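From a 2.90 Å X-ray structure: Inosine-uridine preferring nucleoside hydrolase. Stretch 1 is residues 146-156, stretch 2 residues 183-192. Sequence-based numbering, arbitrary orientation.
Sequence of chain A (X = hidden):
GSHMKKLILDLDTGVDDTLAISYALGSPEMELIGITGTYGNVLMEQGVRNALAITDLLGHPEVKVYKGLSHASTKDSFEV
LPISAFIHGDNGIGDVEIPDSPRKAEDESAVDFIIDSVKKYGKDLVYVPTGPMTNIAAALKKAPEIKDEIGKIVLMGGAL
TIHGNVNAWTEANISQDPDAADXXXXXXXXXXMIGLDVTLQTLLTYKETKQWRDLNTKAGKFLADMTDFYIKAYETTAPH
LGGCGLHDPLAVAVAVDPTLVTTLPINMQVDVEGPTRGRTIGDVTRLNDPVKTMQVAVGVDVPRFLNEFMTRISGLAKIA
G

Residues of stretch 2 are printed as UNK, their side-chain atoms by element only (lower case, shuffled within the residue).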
# COMPACT_ATOMS: atom_id res chain seq x y z
N ILE A 146 8.90 14.42 22.72
CA ILE A 146 8.35 13.06 22.84
C ILE A 146 8.89 12.09 21.78
O ILE A 146 9.32 10.99 22.12
CB ILE A 146 6.80 13.08 22.76
CG1 ILE A 146 6.18 13.72 24.02
CG2 ILE A 146 6.21 11.67 22.60
CD1 ILE A 146 4.72 14.10 23.84
N LYS A 147 8.83 12.52 20.52
CA LYS A 147 9.33 11.77 19.34
C LYS A 147 10.49 10.82 19.66
O LYS A 147 10.38 9.60 19.49
CB LYS A 147 9.83 12.73 18.26
CG LYS A 147 8.78 13.56 17.56
CD LYS A 147 9.44 14.71 16.80
CE LYS A 147 8.40 15.68 16.26
NZ LYS A 147 8.94 16.62 15.26
N ASP A 148 11.58 11.41 20.14
CA ASP A 148 12.84 10.71 20.36
C ASP A 148 12.88 10.08 21.76
O ASP A 148 13.49 9.02 21.94
CB ASP A 148 14.02 11.68 20.16
CG ASP A 148 13.95 12.41 18.81
OD1 ASP A 148 13.73 11.77 17.77
OD2 ASP A 148 14.13 13.64 18.80
N GLU A 149 12.22 10.72 22.73
CA GLU A 149 12.19 10.24 24.11
C GLU A 149 11.36 8.96 24.31
O GLU A 149 11.76 8.09 25.09
CB GLU A 149 11.70 11.36 25.06
CG GLU A 149 12.68 12.51 25.24
CD GLU A 149 12.16 13.59 26.18
OE1 GLU A 149 11.16 14.25 25.83
OE2 GLU A 149 12.76 13.80 27.26
N ILE A 150 10.22 8.85 23.63
CA ILE A 150 9.31 7.69 23.81
C ILE A 150 9.91 6.40 23.23
O ILE A 150 10.65 6.42 22.25
CB ILE A 150 7.90 7.95 23.22
CG1 ILE A 150 6.88 6.93 23.75
CG2 ILE A 150 7.91 7.95 21.70
CD1 ILE A 150 5.43 7.29 23.47
N GLY A 151 9.57 5.28 23.87
CA GLY A 151 10.05 3.96 23.47
C GLY A 151 9.47 3.53 22.14
O GLY A 151 10.22 3.37 21.19
N LYS A 152 8.16 3.33 22.11
CA LYS A 152 7.45 3.05 20.86
C LYS A 152 5.94 3.29 20.94
O LYS A 152 5.33 3.10 21.96
CB LYS A 152 7.72 1.61 20.37
CG LYS A 152 7.27 0.49 21.29
CD LYS A 152 7.54 -0.85 20.64
CE LYS A 152 6.95 -2.02 21.40
NZ LYS A 152 6.81 -3.21 20.51
N ILE A 153 5.37 3.73 19.82
CA ILE A 153 3.93 3.84 19.63
C ILE A 153 3.50 2.69 18.73
O ILE A 153 4.21 2.36 17.79
CB ILE A 153 3.55 5.20 19.02
CG1 ILE A 153 3.94 6.34 19.96
CG2 ILE A 153 2.06 5.25 18.70
CD1 ILE A 153 4.00 7.70 19.33
N VAL A 154 2.36 2.07 19.02
CA VAL A 154 1.85 0.93 18.24
C VAL A 154 0.34 1.05 18.13
O VAL A 154 -0.39 0.52 18.95
CB VAL A 154 2.24 -0.43 18.88
CG1 VAL A 154 1.71 -1.60 18.05
CG2 VAL A 154 3.75 -0.55 19.06
N LEU A 155 -0.13 1.74 17.10
CA LEU A 155 -1.56 2.05 16.95
C LEU A 155 -2.33 0.97 16.21
O LEU A 155 -1.74 0.13 15.53
CB LEU A 155 -1.75 3.38 16.23
CG LEU A 155 -1.46 3.42 14.73
CD1 LEU A 155 -2.74 3.35 13.90
CD2 LEU A 155 -0.67 4.66 14.35
N MET A 156 -3.65 0.99 16.37
CA MET A 156 -4.58 0.26 15.52
C MET A 156 -5.36 1.30 14.74
O MET A 156 -5.97 2.19 15.33
CB MET A 156 -5.49 -0.68 16.33
CG MET A 156 -6.96 -0.76 15.90
SD MET A 156 -7.30 -1.11 14.15
CE MET A 156 -9.04 -0.62 14.05
N UNK A 183 -0.26 14.21 11.64
CA UNK A 183 0.74 14.81 12.52
C UNK A 183 1.58 13.71 13.19
O UNK A 183 2.81 13.82 13.22
c UNK A 183 -1.65 17.64 13.60
c UNK A 183 1.07 16.17 14.65
c UNK A 183 -0.50 16.99 12.87
c UNK A 183 0.08 15.75 13.56
N UNK A 184 0.92 12.67 13.69
CA UNK A 184 1.60 11.53 14.30
C UNK A 184 2.55 10.82 13.34
O UNK A 184 3.71 10.58 13.68
c UNK A 184 1.11 9.15 15.31
c UNK A 184 0.58 10.51 14.83
c UNK A 184 -0.04 8.29 15.80
c UNK A 184 2.15 9.31 16.40
N UNK A 185 2.06 10.48 12.16
CA UNK A 185 2.83 9.69 11.19
C UNK A 185 4.07 10.46 10.74
O UNK A 185 5.19 9.93 10.74
c UNK A 185 -0.93 6.18 10.53
c UNK A 185 0.97 8.21 10.20
c UNK A 185 0.48 7.90 11.46
c UNK A 185 0.48 7.50 9.11
c UNK A 185 -0.46 6.49 9.27
c UNK A 185 -0.46 6.88 11.62
c UNK A 185 1.98 9.32 9.97
N UNK A 186 3.85 11.73 10.40
CA UNK A 186 4.91 12.66 10.01
C UNK A 186 5.87 13.03 11.14
O UNK A 186 7.04 13.34 10.86
c UNK A 186 2.94 14.65 4.96
n UNK A 186 1.63 14.61 5.22
n UNK A 186 3.85 14.88 5.90
c UNK A 186 3.57 15.12 7.33
n UNK A 186 3.36 14.43 3.72
c UNK A 186 4.31 13.96 9.45
c UNK A 186 3.62 13.81 8.11
N UNK A 187 5.40 13.01 12.39
CA UNK A 187 6.23 13.34 13.56
C UNK A 187 7.63 12.74 13.55
O UNK A 187 8.59 13.39 13.97
o UNK A 187 5.62 11.47 15.00
c UNK A 187 5.55 12.88 14.86
N UNK A 188 7.74 11.50 13.09
CA UNK A 188 9.00 10.77 13.10
C UNK A 188 9.15 9.92 14.33
O UNK A 188 10.22 9.34 14.56
N UNK A 189 8.10 9.83 15.14
CA UNK A 189 8.07 8.95 16.30
C UNK A 189 8.08 7.52 15.81
O UNK A 189 7.62 7.24 14.71
c UNK A 189 6.86 9.22 17.16
N UNK A 190 8.63 6.59 16.63
CA UNK A 190 8.69 5.18 16.24
C UNK A 190 7.34 4.48 16.28
O UNK A 190 7.08 3.69 17.18
c UNK A 190 9.73 4.59 17.19
c UNK A 190 9.68 5.45 18.37
c UNK A 190 9.32 6.83 17.91
N UNK A 191 6.50 4.77 15.30
CA UNK A 191 5.14 4.23 15.20
C UNK A 191 5.16 2.87 14.50
O UNK A 191 6.04 2.60 13.69
c UNK A 191 2.80 4.64 14.34
c UNK A 191 4.21 5.21 14.46
c UNK A 191 4.19 6.56 15.15
N UNK A 192 4.20 2.02 14.84
CA UNK A 192 3.91 0.78 14.12
C UNK A 192 2.41 0.76 13.86
O UNK A 192 1.63 0.59 14.78
o UNK A 192 5.73 -0.47 15.13
c UNK A 192 3.90 -1.76 14.23
c UNK A 192 4.32 -0.46 14.94

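Position 183 carries four carbons, forked at the first, with one arm two carbons long; it stands exposed on the helix and touches nothing of stretch 1. It is Ile183. Position 184 also has four carbons, but the fork comes at the second, and the two tips meet separate partners on the strand. This is Leu184, whose CD1 lies 3.8 Å from Ile153 CD1 and whose CD2 lies 4.0 Å from Leu155 CD2.

At 185 one carbon leads to a ring of six carbons. Its CA-to-CB bond points away, yet the ring returns to the strand: Phe185, with CE1 3.5 Å from Leu155 CD2. Position 186 shows three carbons, a nitrogen, then a carbon bearing two more nitrogens, all out of reach of stretch 1; Arg186 instead hydrogen-bonds through its guanidinium elsewhere in the structure.

Position 187 has one carbon and one oxygen; the carbon, CB, lies 4.2 Å from Lys147 CE. It is Ser187, and its OG donates a very short 2.5 Å hydrogen bond to Leu184 O while accepting one from the backbone N of position 189 at 3.0 Å, tying the helix end to the turn. Its backbone O sits 3.2 Å from Lys147 CD, so the lysine's aliphatic stem packs here.

Position 188 has no side-chain atoms, and its phi is 93°. A CB would be jammed against the preceding carbonyl O, which calls for Gly188. Position 189 bears a single carbon, CB, 3.9 Å from Ile153 CD1: Ala189. Position 190 has three carbons closing a ring onto its own N, and the ring meets Lys147 and Gly151. This is Pro190; its CD lies 3.4 Å from Lys147 O and its CG 3.5 Å from Gly151 O.

Position 191 has one carbon carrying two more, which meet Leu155 and Ile153. Val191 places CG1 3.5 Å from Leu155 CD2 and CG2 4.2 Å from Ile153 CB. Position 192 has one carbon carrying an oxygen and a carbon; the first, CB, lies 4.2 Å from Val154 CG2. It is Thr192.

The contact works by joining backbone bonds to a greasy underside. Ile153 N donates to Pro190 O at 3.1 Å, the best-aligned of three bonds; Thr192 N to Ile153 O (3.0 Å) and Leu155 N to Thr192 O (3.1 Å) are weak. Ile153 CD1 reaches Leu184 and Ala189, while Leu155 meets Leu184, Phe185 and Val191. The design lesson is economical: Gly188, with positive phi, follows the helix, the chain runs on to pair with stretch 1, and apolar side chains pack between.

Stretch 2 183-192: ILFRSGAPVT
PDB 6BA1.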